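Local atomic coordinates of penicillin-binding protein PbpB (Mycobacterium tuberculosis, PDB entry 6KGU), a protein that synthesises cross-linked peptidoglycan from lipid intermediates, its C-terminal penicillin-sensitive transpeptidase domain joining the peptide subunits of the mycobacterial cell wall. Residues R447-Q451 with P556-Q560; D27-F31 with R126-G130; K229-V233 with V407-K413; M236-F242 with D253-P259. All coordinates share one frame; numbering follows the deposited sequence.

Contact 1. Residues R447-Q451 with P556-Q560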
loop_
_atom_site.group_PDB
_atom_site.type_symbol
_atom_site.label_atom_id
_atom_site.label_comp_id
_atom_site.label_asym_id
_atom_site.label_seq_id
_atom_site.Cartn_x
_atom_site.Cartn_y
_atom_site.Cartn_z
ATOM N N ARG A 447 17.027 1.963 5.750
ATOM C CA ARG A 447 17.143 2.897 6.872
ATOM C C ARG A 447 17.825 4.191 6.446
ATOM O O ARG A 447 17.578 5.250 7.034
ATOM C CB ARG A 447 17.925 2.270 8.034
ATOM C CG ARG A 447 17.193 1.156 8.771
ATOM C CD ARG A 447 18.097 0.527 9.844
ATOM N NE ARG A 447 18.473 1.477 10.889
ATOM C CZ ARG A 447 19.428 1.265 11.799
ATOM N NH1 ARG A 447 20.125 0.127 11.813
ATOM N NH2 ARG A 447 19.685 2.192 12.702
ATOM N N ALA A 448 18.683 4.125 5.424
ATOM C CA ALA A 448 19.376 5.324 4.962
ATOM C C ALA A 448 18.409 6.379 4.437
ATOM O O ALA A 448 18.695 7.580 4.514
ATOM C CB ALA A 448 20.385 4.953 3.873
ATOM N N VAL A 449 17.262 5.953 3.901
ATOM C CA VAL A 449 16.305 6.896 3.337
ATOM C C VAL A 449 15.790 7.858 4.403
ATOM O O VAL A 449 15.553 9.040 4.125
ATOM C CB VAL A 449 15.158 6.120 2.660
ATOM C CG1 VAL A 449 13.944 7.039 2.399
ATOM C CG2 VAL A 449 15.652 5.460 1.356
ATOM N N VAL A 450 15.635 7.389 5.640
ATOM C CA VAL A 450 15.080 8.231 6.698
ATOM C C VAL A 450 16.168 8.817 7.584
ATOM O O VAL A 450 15.860 9.439 8.606
ATOM C CB VAL A 450 14.043 7.470 7.542
ATOM C CG1 VAL A 450 12.955 6.894 6.641
ATOM C CG2 VAL A 450 14.720 6.368 8.352
ATOM N N GLN A 451 17.434 8.654 7.210
ATOM C CA GLN A 451 18.524 9.171 8.020
ATOM C C GLN A 451 18.737 10.656 7.770
ATOM O O GLN A 451 18.769 11.122 6.626
ATOM C CB GLN A 451 19.818 8.410 7.738
ATOM C CG GLN A 451 21.053 9.009 8.424
ATOM C CD GLN A 451 22.237 8.065 8.375
ATOM O OE1 GLN A 451 22.242 7.034 9.043
ATOM N NE2 GLN A 451 23.228 8.397 7.563
ATOM N N PRO A 556 25.940 5.801 12.125
ATOM C CA PRO A 556 25.242 6.315 10.936
ATOM C C PRO A 556 25.635 5.553 9.673
ATOM O O PRO A 556 26.801 5.214 9.461
ATOM C CB PRO A 556 25.690 7.781 10.860
ATOM C CG PRO A 556 26.199 8.119 12.238
ATOM C CD PRO A 556 26.743 6.839 12.802
ATOM N N LEU A 557 24.644 5.280 8.831
ATOM C CA LEU A 557 24.918 4.633 7.554
ATOM C C LEU A 557 25.662 5.597 6.642
ATOM O O LEU A 557 25.466 6.817 6.693
ATOM C CB LEU A 557 23.615 4.172 6.890
ATOM C CG LEU A 557 22.688 3.189 7.632
ATOM C CD1 LEU A 557 21.907 3.834 8.785
ATOM C CD2 LEU A 557 21.703 2.538 6.678
ATOM N N VAL A 558 26.528 5.049 5.797
ATOM C CA VAL A 558 27.282 5.849 4.841
ATOM C C VAL A 558 26.623 5.739 3.473
ATOM O O VAL A 558 26.587 4.656 2.867
ATOM C CB VAL A 558 28.754 5.427 4.775
ATOM C CG1 VAL A 558 29.463 6.280 3.741
ATOM C CG2 VAL A 558 29.408 5.569 6.159
ATOM N N LEU A 559 26.132 6.875 2.983
ATOM C CA LEU A 559 25.513 7.003 1.672
ATOM C C LEU A 559 26.473 7.538 0.625
ATOM O O LEU A 559 26.292 7.280 -0.574
ATOM C CB LEU A 559 24.307 7.952 1.740
ATOM C CG LEU A 559 23.045 7.569 2.531
ATOM C CD1 LEU A 559 23.318 7.397 4.029
ATOM C CD2 LEU A 559 21.947 8.628 2.299
ATOM N N GLN A 560 27.478 8.284 1.067
ATOM C CA GLN A 560 28.416 8.954 0.182
ATOM C C GLN A 560 29.794 8.817 0.808
ATOM O O GLN A 560 29.988 9.203 1.964
ATOM C CB GLN A 560 28.025 10.421 0.016
ATOM C CG GLN A 560 28.761 11.187 -1.033
ATOM C CD GLN A 560 28.282 12.632 -1.096
ATOM O OE1 GLN A 560 27.079 12.903 -1.074
ATOM N NE2 GLN A 560 29.225 13.566 -1.157
#
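Ala448 and Leu557 lie 6.2 Å apart at their CA atoms where the C-terminal tail, beyond helix 531-544, runs past the turn that follows helix 436-445 in the transpeptidase fold. No regular strand or helix pairing joins the two segments; one side-chain amide takes the role of a backbone partner. Gln451, with CG trans to the backbone N (chi1 173°) and the chain extended beyond it, reaches across to hold both polar atoms of Leu557. The Leu557 N-H meets OE1 at 3.0 Å in the carbonyl plane, on a lone pair, while NE2 donates to Leu557 O at 2.9 Å in a straighter bond (161° at the hydrogen). Two bonds to the N-H and C=O of one residue fix the rotation of the amide, and NE2 also donates to Gln458 O. Beside this polar clasp the leucines bracket Ala448: its CB touches Leu557 CD2 at 3.9 Å and Leu559 CD1 at 3.8 Å. Thr318 of helix 317-323 packs on the same alanine, and Leu559 reaches Lys323 of that helix. The two methyls of Leu557 part company, CD2 going to the alanine and CD1 to Gln451 OE1, only 3.2 Å away.

Contact 2. Residues D27-F31 with R126-G130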
loop_
_atom_site.group_PDB
_atom_site.type_symbol
_atom_site.label_atom_id
_atom_site.label_comp_id
_atom_site.label_asym_id
_atom_site.label_seq_id
_atom_site.Cartn_x
_atom_site.Cartn_y
_atom_site.Cartn_z
ATOM N N ASP A 27 -15.483 -5.805 16.813
ATOM C CA ASP A 27 -16.126 -4.498 16.853
ATOM C C ASP A 27 -16.967 -4.304 15.598
ATOM O O ASP A 27 -16.471 -4.459 14.478
ATOM C CB ASP A 27 -15.073 -3.400 16.969
ATOM C CG ASP A 27 -15.673 -2.057 17.285
ATOM O OD1 ASP A 27 -16.544 -1.994 18.180
ATOM O OD2 ASP A 27 -15.292 -1.062 16.622
ATOM N N ARG A 28 -18.244 -3.974 15.776
ATOM C CA ARG A 28 -19.169 -3.992 14.650
ATOM C C ARG A 28 -18.918 -2.822 13.708
ATOM O O ARG A 28 -18.752 -1.681 14.143
ATOM C CB ARG A 28 -20.611 -3.968 15.150
ATOM C CG ARG A 28 -21.008 -5.234 15.916
ATOM C CD ARG A 28 -22.438 -5.143 16.434
ATOM N NE ARG A 28 -22.620 -4.016 17.348
ATOM C CZ ARG A 28 -23.791 -3.648 17.857
ATOM N NH1 ARG A 28 -24.902 -4.314 17.534
ATOM N NH2 ARG A 28 -23.855 -2.611 18.687
ATOM N N LEU A 29 -18.883 -3.119 12.413
ATOM C CA LEU A 29 -18.906 -2.115 11.357
ATOM C C LEU A 29 -20.279 -1.985 10.718
ATOM O O LEU A 29 -20.706 -0.878 10.387
ATOM C CB LEU A 29 -17.865 -2.460 10.283
ATOM C CG LEU A 29 -16.415 -2.327 10.757
ATOM C CD1 LEU A 29 -15.441 -3.108 9.860
ATOM C CD2 LEU A 29 -16.020 -0.848 10.845
ATOM N N ALA A 30 -20.989 -3.095 10.539
ATOM C CA ALA A 30 -22.316 -3.037 9.960
ATOM C C ALA A 30 -23.139 -4.148 10.588
ATOM O O ALA A 30 -22.667 -5.281 10.691
ATOM C CB ALA A 30 -22.271 -3.184 8.433
ATOM N N PHE A 31 -24.359 -3.824 11.005
ATOM C CA PHE A 31 -25.257 -4.824 11.565
ATOM C C PHE A 31 -26.688 -4.356 11.358
ATOM O O PHE A 31 -26.947 -3.173 11.110
ATOM C CB PHE A 31 -24.964 -5.081 13.050
ATOM C CG PHE A 31 -25.284 -3.923 13.946
ATOM C CD1 PHE A 31 -26.559 -3.771 14.484
ATOM C CD2 PHE A 31 -24.307 -2.996 14.279
ATOM C CE1 PHE A 31 -26.858 -2.705 15.313
ATOM C CE2 PHE A 31 -24.598 -1.924 15.109
ATOM C CZ PHE A 31 -25.873 -1.779 15.632
ATOM N N ARG A 126 -30.245 -1.377 8.332
ATOM C CA ARG A 126 -28.803 -1.564 8.409
ATOM C C ARG A 126 -28.179 -0.416 9.196
ATOM O O ARG A 126 -28.509 0.752 8.969
ATOM C CB ARG A 126 -28.206 -1.643 7.002
ATOM C CG ARG A 126 -26.825 -2.278 6.952
ATOM C CD ARG A 126 -26.881 -3.731 7.445
ATOM N NE ARG A 126 -25.691 -4.490 7.063
ATOM C CZ ARG A 126 -25.332 -5.651 7.599
ATOM N NH1 ARG A 126 -26.079 -6.196 8.554
ATOM N NH2 ARG A 126 -24.217 -6.258 7.184
ATOM N N GLN A 127 -27.297 -0.748 10.135
ATOM C CA GLN A 127 -26.654 0.224 11.011
ATOM C C GLN A 127 -25.164 0.277 10.714
ATOM O O GLN A 127 -24.517 -0.768 10.617
ATOM C CB GLN A 127 -26.860 -0.150 12.482
ATOM C CG GLN A 127 -28.312 -0.337 12.859
ATOM C CD GLN A 127 -29.093 0.942 12.726
ATOM O OE1 GLN A 127 -29.981 1.057 11.894
ATOM N NE2 GLN A 127 -28.755 1.921 13.540
ATOM N N TYR A 128 -24.619 1.496 10.612
ATOM C CA TYR A 128 -23.190 1.730 10.410
ATOM C C TYR A 128 -22.745 2.614 11.562
ATOM O O TYR A 128 -22.670 3.840 11.420
ATOM C CB TYR A 128 -22.892 2.373 9.049
ATOM C CG TYR A 128 -23.307 1.492 7.896
ATOM C CD1 TYR A 128 -22.485 0.456 7.460
ATOM C CD2 TYR A 128 -24.542 1.666 7.270
ATOM C CE1 TYR A 128 -22.877 -0.379 6.419
ATOM C CE2 TYR A 128 -24.946 0.836 6.235
ATOM C CZ TYR A 128 -24.108 -0.183 5.814
ATOM O OH TYR A 128 -24.492 -1.007 4.779
ATOM N N PRO A 129 -22.485 2.032 12.733
ATOM C CA PRO A 129 -22.212 2.862 13.913
ATOM C C PRO A 129 -20.988 3.747 13.756
ATOM O O PRO A 129 -20.918 4.790 14.414
ATOM C CB PRO A 129 -22.029 1.830 15.035
ATOM C CG PRO A 129 -21.608 0.575 14.318
ATOM C CD PRO A 129 -22.386 0.592 13.028
ATOM N N GLY A 130 -20.038 3.386 12.895
ATOM C CA GLY A 130 -18.887 4.232 12.641
ATOM C C GLY A 130 -19.042 5.200 11.491
ATOM O O GLY A 130 -18.090 5.909 11.158
HETATM O O HOH W 1 -19.629 1.407 11.119
#
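Phe31 and Gln127 pair across two backbone bonds, Phe31 N to Gln127 O at 3.1 Å and Gln127 N to Phe31 O at a short 2.6 Å, which makes them an antiparallel hydrogen-bonded pair. The Phe31 ring is sandwiched: Gln127 CB sits on one face, 3.8 Å from the centroid, and Arg28 NH1 lies over the centre of the opposite face. A chi1 of 68° lays the ring between these two groups. The ring also meets Pro129, CE2 to CD being 3.9 Å. Ala30 CB abuts Tyr128 CE1 at 3.5 Å. Arg126 lays one face of its guanidinium over the Ala30-Phe31 peptide, and its nitrogens are held by second-shell groups: NE in a salt bridge with Glu152, NH1 to Thr32, NH2 to Gly19 O. Glu152 also bonds Tyr128 OH, so one carboxylate positions both side chains. Next to the pair, a water bridges Leu29 O and Gly130 N, 2.6 Å and 2.7 Å away. On the other side of the strand Leu29 and Ala30 both face Ile21, a classic beta bulge in strand 28-36, which lies between strand 21-22 and edge strand 122-127.

Contact 3. Residues K229-V233 with V407-K413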
loop_
_atom_site.group_PDB
_atom_site.type_symbol
_atom_site.label_atom_id
_atom_site.label_comp_id
_atom_site.label_asym_id
_atom_site.label_seq_id
_atom_site.Cartn_x
_atom_site.Cartn_y
_atom_site.Cartn_z
ATOM N N LYS A 229 4.123 -9.879 9.054
ATOM C CA LYS A 229 4.374 -11.312 8.901
ATOM C C LYS A 229 3.298 -12.005 8.069
ATOM O O LYS A 229 3.616 -12.850 7.224
ATOM C CB LYS A 229 4.476 -11.972 10.277
ATOM C CG LYS A 229 5.831 -11.784 11.000
ATOM C CD LYS A 229 5.743 -12.264 12.467
ATOM C CE LYS A 229 7.111 -12.372 13.155
ATOM N NZ LYS A 229 7.917 -13.503 12.591
ATOM N N THR A 230 2.026 -11.667 8.295
ATOM C CA THR A 230 0.898 -12.335 7.647
ATOM C C THR A 230 0.364 -11.603 6.424
ATOM O O THR A 230 -0.401 -12.203 5.655
ATOM C CB THR A 230 -0.273 -12.487 8.626
ATOM O OG1 THR A 230 -0.809 -11.188 8.929
ATOM C CG2 THR A 230 0.181 -13.151 9.917
ATOM N N GLY A 231 0.703 -10.319 6.246
ATOM C CA GLY A 231 0.117 -9.548 5.161
ATOM C C GLY A 231 -1.357 -9.261 5.313
ATOM O O GLY A 231 -1.991 -8.800 4.359
ATOM N N GLU A 232 -1.929 -9.493 6.489
ATOM C CA GLU A 232 -3.318 -9.131 6.689
ATOM C C GLU A 232 -3.460 -7.617 6.629
ATOM O O GLU A 232 -2.556 -6.872 7.016
ATOM C CB GLU A 232 -3.837 -9.679 8.022
ATOM C CG GLU A 232 -3.974 -11.201 8.051
ATOM C CD GLU A 232 -4.641 -11.726 9.317
ATOM O OE1 GLU A 232 -4.534 -11.078 10.386
ATOM O OE2 GLU A 232 -5.279 -12.800 9.237
ATOM N N VAL A 233 -4.597 -7.169 6.104
ATOM C CA VAL A 233 -4.885 -5.744 5.964
ATOM C C VAL A 233 -5.426 -5.218 7.289
ATOM O O VAL A 233 -6.566 -5.513 7.666
ATOM C CB VAL A 233 -5.880 -5.487 4.831
ATOM C CG1 VAL A 233 -6.248 -4.003 4.794
ATOM C CG2 VAL A 233 -5.287 -5.971 3.485
ATOM N N VAL A 407 3.534 -12.659 1.349
ATOM C CA VAL A 407 2.259 -13.284 1.681
ATOM C C VAL A 407 1.167 -12.380 1.112
ATOM O O VAL A 407 0.956 -11.267 1.618
ATOM C CB VAL A 407 2.104 -13.495 3.198
ATOM C CG1 VAL A 407 0.771 -14.208 3.520
ATOM C CG2 VAL A 407 3.289 -14.307 3.763
ATOM N N PRO A 408 0.463 -12.809 0.067
ATOM C CA PRO A 408 -0.566 -11.962 -0.548
ATOM C C PRO A 408 -1.546 -11.448 0.493
ATOM O O PRO A 408 -2.020 -12.208 1.350
ATOM C CB PRO A 408 -1.245 -12.911 -1.542
ATOM C CG PRO A 408 -0.147 -13.894 -1.904
ATOM C CD PRO A 408 0.568 -14.121 -0.590
ATOM N N PRO A 409 -1.834 -10.150 0.485
ATOM C CA PRO A 409 -2.679 -9.575 1.536
ATOM C C PRO A 409 -4.103 -10.089 1.457
ATOM O O PRO A 409 -4.619 -10.386 0.380
ATOM C CB PRO A 409 -2.617 -8.064 1.257
ATOM C CG PRO A 409 -2.227 -7.960 -0.167
ATOM C CD PRO A 409 -1.358 -9.136 -0.467
ATOM N N ARG A 410 -4.744 -10.167 2.624
ATOM C CA ARG A 410 -6.123 -10.610 2.740
ATOM C C ARG A 410 -6.833 -9.696 3.722
ATOM O O ARG A 410 -6.235 -9.243 4.706
ATOM C CB ARG A 410 -6.214 -12.081 3.244
ATOM C CG ARG A 410 -5.629 -13.128 2.296
ATOM C CD ARG A 410 -6.514 -13.249 1.077
ATOM N NE ARG A 410 -6.094 -14.281 0.129
ATOM C CZ ARG A 410 -5.346 -14.071 -0.946
ATOM N NH1 ARG A 410 -4.893 -12.846 -1.228
ATOM N NH2 ARG A 410 -5.050 -15.088 -1.762
ATOM N N ILE A 411 -8.115 -9.452 3.470
ATOM C CA ILE A 411 -8.906 -8.602 4.344
ATOM C C ILE A 411 -10.045 -9.355 5.019
ATOM O O ILE A 411 -10.613 -8.833 5.995
ATOM C CB ILE A 411 -9.448 -7.366 3.591
ATOM C CG1 ILE A 411 -9.892 -6.277 4.598
ATOM C CG2 ILE A 411 -10.608 -7.753 2.690
ATOM C CD1 ILE A 411 -9.833 -4.861 4.043
ATOM N N ILE A 412 -10.393 -10.546 4.541
ATOM C CA ILE A 412 -11.369 -11.406 5.200
ATOM C C ILE A 412 -10.596 -12.329 6.131
ATOM O O ILE A 412 -9.794 -13.144 5.670
ATOM C CB ILE A 412 -12.190 -12.226 4.200
ATOM C CG1 ILE A 412 -12.657 -11.373 3.021
ATOM C CG2 ILE A 412 -13.375 -12.858 4.927
ATOM C CD1 ILE A 412 -13.578 -10.264 3.414
ATOM N N LYS A 413 -10.834 -12.206 7.441
ATOM C CA LYS A 413 -10.158 -13.097 8.384
ATOM C C LYS A 413 -10.924 -14.404 8.581
ATOM O O LYS A 413 -10.313 -15.476 8.669
ATOM C CB LYS A 413 -9.960 -12.403 9.734
ATOM C CG LYS A 413 -8.973 -13.147 10.639
ATOM C CD LYS A 413 -8.344 -12.239 11.675
ATOM C CE LYS A 413 -7.336 -12.994 12.548
ATOM N NZ LYS A 413 -6.287 -13.684 11.752
HETATM O O HOH W 2 -2.505 -12.093 3.972
#
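The carbonyl oxygen of Arg410 is gripped from several directions: Val233 N donates to it at 3.0 Å, Thr196 OG1 is also hydrogen-bonded to it, and Glu232 CA makes a longer C-H contact. It receives the start of strand 233-238, just after the hairpin loop that connects strand 220-227 to it in the transpeptidase domain. An ST turn shapes that loop, Thr230 OG1 accepting from Glu232 N at 3.2 Å, with Gly231, at a positive phi of 68°, in the middle of the turn. The glycine carbonyl oxygen comes within 3.0 Å of Pro409 CA, a C-H...O contact. One water ties Thr230 O to Pro408 O, giving both carbonyls a hydrogen donor. Farther along, Glu232 and Lys413 extend across each other at about a right angle, and NZ forms a salt bridge with OE2, on its syn lone pair, at 2.9 Å. The other oxygen, OE1, forms a salt bridge with Arg24, so this buried carboxylate is flanked by two basic groups, which should favour its ionised form. Arg410 turns its guanidinium away to its own neighbour Pro409 O and to Thr354 O. On the apolar side, Val233 CG1, trans to its backbone N (chi1 175°), rests against Ile411 CD1 at 3.8 Å.

Contact 4. Residues M236-F242 with D253-P259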
loop_
_atom_site.group_PDB
_atom_site.type_symbol
_atom_site.label_atom_id
_atom_site.label_comp_id
_atom_site.label_asym_id
_atom_site.label_seq_id
_atom_site.Cartn_x
_atom_site.Cartn_y
_atom_site.Cartn_z
ATOM N N MET A 236 -7.051 0.286 5.678
ATOM C CA MET A 236 -7.052 0.659 4.265
ATOM C C MET A 236 -7.968 1.872 4.173
ATOM O O MET A 236 -9.164 1.763 4.462
ATOM C CB MET A 236 -7.541 -0.499 3.383
ATOM C CG MET A 236 -7.552 -0.228 1.885
ATOM S SD MET A 236 -8.088 -1.658 0.887
ATOM C CE MET A 236 -6.545 -2.575 0.783
ATOM N N ALA A 237 -7.417 3.022 3.814
ATOM C CA ALA A 237 -8.188 4.255 3.889
ATOM C C ALA A 237 -7.881 5.183 2.726
ATOM O O ALA A 237 -6.773 5.193 2.180
ATOM C CB ALA A 237 -7.927 5.001 5.201
ATOM N N ASN A 238 -8.885 5.976 2.364
ATOM C CA ASN A 238 -8.713 7.095 1.458
ATOM C C ASN A 238 -9.388 8.308 2.073
ATOM O O ASN A 238 -10.164 8.189 3.024
ATOM C CB ASN A 238 -9.287 6.794 0.070
ATOM C CG ASN A 238 -10.593 6.058 0.151
ATOM O OD1 ASN A 238 -10.636 4.827 0.018
ATOM N ND2 ASN A 238 -11.680 6.801 0.395
ATOM N N ASP A 239 -9.065 9.484 1.535
ATOM C CA ASP A 239 -9.729 10.703 1.968
ATOM C C ASP A 239 -11.145 10.749 1.398
ATOM O O ASP A 239 -11.488 10.014 0.464
ATOM C CB ASP A 239 -8.947 11.928 1.498
ATOM C CG ASP A 239 -9.057 12.141 -0.007
ATOM O OD1 ASP A 239 -8.495 11.317 -0.778
ATOM O OD2 ASP A 239 -9.693 13.139 -0.414
ATOM N N ASN A 240 -11.971 11.629 1.970
ATOM C CA ASN A 240 -13.263 11.987 1.375
ATOM C C ASN A 240 -14.230 10.797 1.334
ATOM O O ASN A 240 -15.047 10.688 0.413
ATOM C CB ASN A 240 -13.064 12.558 -0.037
ATOM C CG ASN A 240 -14.272 13.344 -0.538
ATOM O OD1 ASN A 240 -15.015 13.924 0.255
ATOM N ND2 ASN A 240 -14.469 13.362 -1.861
ATOM N N THR A 241 -14.132 9.895 2.320
ATOM C CA THR A 241 -14.885 8.645 2.296
ATOM C C THR A 241 -16.360 8.898 2.573
ATOM O O THR A 241 -16.715 9.588 3.537
ATOM C CB THR A 241 -14.344 7.668 3.336
ATOM O OG1 THR A 241 -12.936 7.470 3.140
ATOM C CG2 THR A 241 -15.059 6.329 3.222
ATOM N N PHE A 242 -17.225 8.285 1.768
ATOM C CA PHE A 242 -18.653 8.520 1.904
ATOM C C PHE A 242 -19.198 7.918 3.200
ATOM O O PHE A 242 -18.544 7.134 3.899
ATOM C CB PHE A 242 -19.405 7.945 0.712
ATOM C CG PHE A 242 -19.690 6.465 0.814
ATOM C CD1 PHE A 242 -18.652 5.540 0.853
ATOM C CD2 PHE A 242 -20.993 6.002 0.836
ATOM C CE1 PHE A 242 -18.906 4.171 0.918
ATOM C CE2 PHE A 242 -21.253 4.645 0.903
ATOM C CZ PHE A 242 -20.198 3.723 0.938
ATOM N N ASP A 253 -20.179 14.195 -4.341
ATOM C CA ASP A 253 -18.894 14.821 -4.070
ATOM C C ASP A 253 -18.014 13.985 -3.142
ATOM O O ASP A 253 -16.939 14.440 -2.756
ATOM C CB ASP A 253 -19.091 16.229 -3.506
ATOM C CG ASP A 253 -19.741 16.241 -2.123
ATOM O OD1 ASP A 253 -20.396 15.252 -1.733
ATOM O OD2 ASP A 253 -19.607 17.263 -1.425
ATOM N N LYS A 254 -18.420 12.760 -2.826
ATOM C CA LYS A 254 -17.685 11.891 -1.919
ATOM C C LYS A 254 -16.975 10.797 -2.707
ATOM O O LYS A 254 -17.273 10.554 -3.878
ATOM C CB LYS A 254 -18.638 11.281 -0.879
ATOM C CG LYS A 254 -19.097 12.297 0.178
ATOM C CD LYS A 254 -17.926 12.524 1.118
ATOM C CE LYS A 254 -17.960 13.824 1.841
ATOM N NZ LYS A 254 -16.678 13.897 2.616
ATOM N N GLN A 255 -16.015 10.146 -2.055
ATOM C CA GLN A 255 -15.380 8.959 -2.609
ATOM C C GLN A 255 -16.168 7.739 -2.153
ATOM O O GLN A 255 -16.246 7.457 -0.948
ATOM C CB GLN A 255 -13.912 8.868 -2.184
ATOM C CG GLN A 255 -13.235 7.540 -2.537
ATOM C CD GLN A 255 -13.188 7.289 -4.035
ATOM O OE1 GLN A 255 -13.849 6.377 -4.553
ATOM N NE2 GLN A 255 -12.405 8.100 -4.739
ATOM N N LEU A 256 -16.790 7.044 -3.116
ATOM C CA LEU A 256 -17.630 5.886 -2.855
ATOM C C LEU A 256 -16.890 4.564 -2.994
ATOM O O LEU A 256 -17.416 3.535 -2.562
ATOM C CB LEU A 256 -18.834 5.868 -3.809
ATOM C CG LEU A 256 -19.612 7.172 -4.044
ATOM C CD1 LEU A 256 -20.877 6.921 -4.860
ATOM C CD2 LEU A 256 -19.947 7.864 -2.750
ATOM N N GLY A 257 -15.710 4.560 -3.618
ATOM C CA GLY A 257 -15.024 3.328 -3.962
ATOM C C GLY A 257 -13.814 3.079 -3.085
ATOM O O GLY A 257 -13.787 3.479 -1.918
ATOM N N ASN A 258 -12.794 2.429 -3.629
ATOM C CA ASN A 258 -11.661 1.960 -2.830
ATOM C C ASN A 258 -10.388 2.082 -3.655
ATOM O O ASN A 258 -9.815 1.083 -4.107
ATOM C CB ASN A 258 -11.919 0.527 -2.350
ATOM C CG ASN A 258 -10.969 0.090 -1.251
ATOM O OD1 ASN A 258 -10.350 0.915 -0.570
ATOM N ND2 ASN A 258 -10.851 -1.224 -1.069
ATOM N N PRO A 259 -9.912 3.319 -3.870
ATOM C CA PRO A 259 -8.747 3.549 -4.751
ATOM C C PRO A 259 -7.503 2.749 -4.395
ATOM O O PRO A 259 -6.699 2.459 -5.288
ATOM C CB PRO A 259 -8.463 5.052 -4.578
ATOM C CG PRO A 259 -9.713 5.643 -4.066
ATOM C CD PRO A 259 -10.450 4.566 -3.298
HETATM O O HOH W 3 -14.563 5.406 -0.036
HETATM O O HOH W 4 -8.883 3.046 -0.734
HETATM O O HOH W 5 -15.372 12.160 4.615
#
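Asn240 leans against 253-255 along its whole length. CB stands 4.4 Å from Gln255 CB; CG, trans to the backbone N at a chi1 of -162°, lies beside Asp253 O and Gln255 N; and the amide divides its two ends between neighbours. ND2 donates to Asp253 O at 2.8 Å, with the acceptor close to the amide plane, while OD1 accepts from Lys254 NZ at 2.9 Å. The two bonds set the rotation of the amide. Lys254, bent at chi2, folds back to make its bond, and its ammonium group also donates to a water that bridges to Thr241 O. The backbone reinforces the grip on both sides of Thr241: Gln255 N donates to Asn240 O at 2.7 Å, and Phe242 N to Gln255 O at 3.0 Å, a single bridge between Thr241 and Gln255. Beyond it Phe242 CB packs on Leu256 CD2 at 3.5 Å. At the other end, the Asn238 amide packs on Pro259 CD and Gln255 CG, and its polar links to this segment run through water: OD1 shares one with Asn258 OD1, and ND2 another with the carbonyls of Gln255 and Gly257. ND2 also donates to Asp239 O. Asn258 ND2 adds a weak bond to Met236 SD, 3.4 Å away. The two segments flank the connection from edge strand 233-238 to helix 259-262, which begins at Pro259. Helix 199-216 packs on Ala237 and Thr241, and helix 135-138 lies alongside, its Asn136 donating to Met236 O and Asn258 OD1.

How the contacts relate
Along the chain contact 2 comes first, then contacts 3 and 4, and contact 1 last. Contact 3 joins residues far apart in sequence, and the short loop of contact 4 falls between its two segments. Contacts 2 and 3 both reach the mixed sheet, through strands 28-36 and 122-127 and through strand 412-416; their nearest atoms are about 8 Å apart. Strand 233-238 links contact 3, at its start, to contact 4, at its end, with centres about 21 Å apart. The spacing of these three is consistent with a position near where the dimerisation and transpeptidase regions meet. Contact 1 lies about 45 Å from contact 2, centre to centre, across the molecule, and fastens the C-terminal tail.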